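Local coordinates for Ice-binding protein (Leucosporidium, PDB 3UYU) that binds to the surface of ice crystals and inhibits their growth, giving the yeast freeze tolerance with low thermal hysteresis activity, at residues 89-94 against 170-175. The protein carries 2 engineered substitutions. Sequence-based numbering, arbitrary orientation.
Sequences TAYNQA and AFQVGD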
loop_
_atom_site.group_PDB
_atom_site.type_symbol
_atom_site.label_atom_id
_atom_site.label_comp_id
_atom_site.label_asym_id
_atom_site.label_seq_id
_atom_site.Cartn_x
_atom_site.Cartn_y
_atom_site.Cartn_z
ATOM N N THR A 89 -0.177 6.150 -7.820
ATOM C CA THR A 89 0.635 7.092 -7.071
ATOM C C THR A 89 2.043 7.164 -7.740
ATOM O O THR A 89 2.583 8.228 -7.896
ATOM C CB THR A 89 0.704 6.642 -5.608
ATOM O OG1 THR A 89 -0.633 6.749 -5.082
ATOM C CG2 THR A 89 1.729 7.477 -4.814
ATOM N N ALA A 90 2.592 6.028 -8.137
ATOM C CA ALA A 90 3.869 5.999 -8.877
ATOM C C ALA A 90 3.837 6.726 -10.201
ATOM O O ALA A 90 4.759 7.497 -10.503
ATOM C CB ALA A 90 4.355 4.536 -9.058
ATOM N N TYR A 91 2.809 6.481 -11.027
ATOM C CA TYR A 91 2.645 7.197 -12.271
ATOM C C TYR A 91 2.710 8.705 -12.022
ATOM O O TYR A 91 3.405 9.437 -12.696
ATOM C CB TYR A 91 1.283 6.808 -12.913
ATOM C CG TYR A 91 1.034 7.532 -14.200
ATOM C CD1 TYR A 91 1.400 6.922 -15.404
ATOM C CD2 TYR A 91 0.488 8.827 -14.228
ATOM C CE1 TYR A 91 1.235 7.572 -16.592
ATOM C CE2 TYR A 91 0.288 9.498 -15.449
ATOM C CZ TYR A 91 0.662 8.836 -16.629
ATOM O OH TYR A 91 0.506 9.471 -17.827
ATOM N N ASN A 92 1.956 9.163 -11.031
ATOM C CA ASN A 92 1.882 10.594 -10.700
ATOM C C ASN A 92 3.186 11.147 -10.181
ATOM O O ASN A 92 3.567 12.277 -10.515
ATOM C CB ASN A 92 0.739 10.817 -9.715
ATOM C CG ASN A 92 -0.649 10.589 -10.336
ATOM O OD1 ASN A 92 -0.836 10.637 -11.592
ATOM N ND2 ASN A 92 -1.648 10.399 -9.477
ATOM N N GLN A 93 3.899 10.358 -9.365
ATOM C CA GLN A 93 5.202 10.764 -8.875
ATOM C C GLN A 93 6.123 10.962 -10.067
ATOM O O GLN A 93 6.814 11.968 -10.164
ATOM C CB GLN A 93 5.763 9.748 -7.878
ATOM C CG GLN A 93 7.124 10.200 -7.365
ATOM C CD GLN A 93 7.841 9.175 -6.489
ATOM O OE1 GLN A 93 7.565 7.997 -6.527
ATOM N NE2 GLN A 93 8.855 9.630 -5.778
ATOM N N ALA A 94 6.173 9.967 -10.949
ATOM C CA ALA A 94 7.037 10.076 -12.146
ATOM C C ALA A 94 6.718 11.271 -13.023
ATOM O O ALA A 94 7.621 11.952 -13.520
ATOM C CB ALA A 94 6.955 8.703 -12.958
ATOM N N ALA A 170 12.525 4.244 -15.006
ATOM C CA ALA A 170 11.048 4.344 -15.053
ATOM C C ALA A 170 10.582 5.200 -16.197
ATOM O O ALA A 170 11.124 6.291 -16.399
ATOM C CB ALA A 170 10.525 4.926 -13.734
ATOM N N PHE A 171 9.595 4.679 -16.944
ATOM C CA PHE A 171 9.021 5.387 -18.073
ATOM C C PHE A 171 7.589 5.712 -17.766
ATOM O O PHE A 171 6.746 4.813 -17.642
ATOM C CB PHE A 171 9.045 4.464 -19.324
ATOM C CG PHE A 171 10.400 4.352 -20.026
ATOM C CD1 PHE A 171 10.639 5.107 -21.183
ATOM C CD2 PHE A 171 11.383 3.444 -19.586
ATOM C CE1 PHE A 171 11.870 5.020 -21.897
ATOM C CE2 PHE A 171 12.647 3.358 -20.270
ATOM C CZ PHE A 171 12.866 4.115 -21.416
ATOM N N GLN A 172 7.288 7.007 -17.702
ATOM C CA GLN A 172 5.873 7.411 -17.513
ATOM C C GLN A 172 5.357 7.859 -18.873
ATOM O O GLN A 172 5.952 8.755 -19.461
ATOM C CB GLN A 172 5.850 8.590 -16.533
ATOM C CG GLN A 172 4.437 9.345 -16.453
ATOM C CD GLN A 172 4.342 10.487 -17.442
ATOM O OE1 GLN A 172 5.235 11.351 -17.499
ATOM N NE2 GLN A 172 3.212 10.539 -18.198
ATOM N N VAL A 173 4.297 7.194 -19.358
ATOM C CA VAL A 173 3.850 7.458 -20.736
ATOM C C VAL A 173 2.356 7.756 -20.747
ATOM O O VAL A 173 1.541 6.951 -20.316
ATOM C CB VAL A 173 4.083 6.215 -21.570
ATOM C CG1 VAL A 173 3.722 6.444 -23.048
ATOM C CG2 VAL A 173 5.576 5.663 -21.427
ATOM N N GLY A 174 2.008 8.879 -21.391
ATOM C CA GLY A 174 0.577 9.357 -21.380
ATOM C C GLY A 174 -0.330 8.592 -22.344
ATOM O O GLY A 174 -1.515 8.380 -22.035
ATOM N N ASP A 175 0.199 8.207 -23.516
ATOM C CA ASP A 175 -0.565 7.552 -24.598
ATOM C C ASP A 175 -0.022 6.111 -24.864
ATOM O O ASP A 175 0.846 5.639 -24.138
ATOM C CB ASP A 175 -0.543 8.408 -25.872
ATOM C CG ASP A 175 -1.427 9.653 -25.782
ATOM O OD1 ASP A 175 -2.519 9.560 -25.134
ATOM O OD2 ASP A 175 -1.062 10.705 -26.411
#
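Tyr-91 and Gln-172 both hold CG anti to their backbone N (chi1 179° and 168°); this extends the Tyr-91 ring toward the strand, and a bend at chi2 (-91°) turns the Gln-172 amide to the phenol oxygen. The Gln-172 methylene CG lies over one face of the Tyr-91 ring, shifted toward the rim and 3.9 Å from the centroid, a CH-pi contact. From there NE2 donates a moderately bent hydrogen bond to Tyr-91 OH at 2.9 Å, the oxygen slightly out of the amide plane and the amide nearly perpendicular to the ring. Glutamine suits the place by supplying both nonpolar methylene and polar N-H; tyrosine answers with a flat face and, at its far end, an acceptor hydroxyl. Tyr-91 OH lies 3.6 Å from Gly-174 CA, where the chain turns out of the strand. One helical turn after the tyrosine, Ala-94 CB touches Gln-172 CB at 3.7 Å; a methyl is small enough for helix 76-96 to lie close across strand 169-173, their local axes 8.4 Å apart and almost at right angles. Helix 76-96 lies along the side of the right-handed beta-helix, and Leu-190 of strand 188-191 also touches Ala-90, Tyr-91 and Ala-94. An alanine in place of Tyr-91 would probably leave the Gln-172 amide without this acceptor and open a gap over its methylene. The contact is thus mainly van der Waals, with one hydrogen bond at its tip helping satisfy a buried amide.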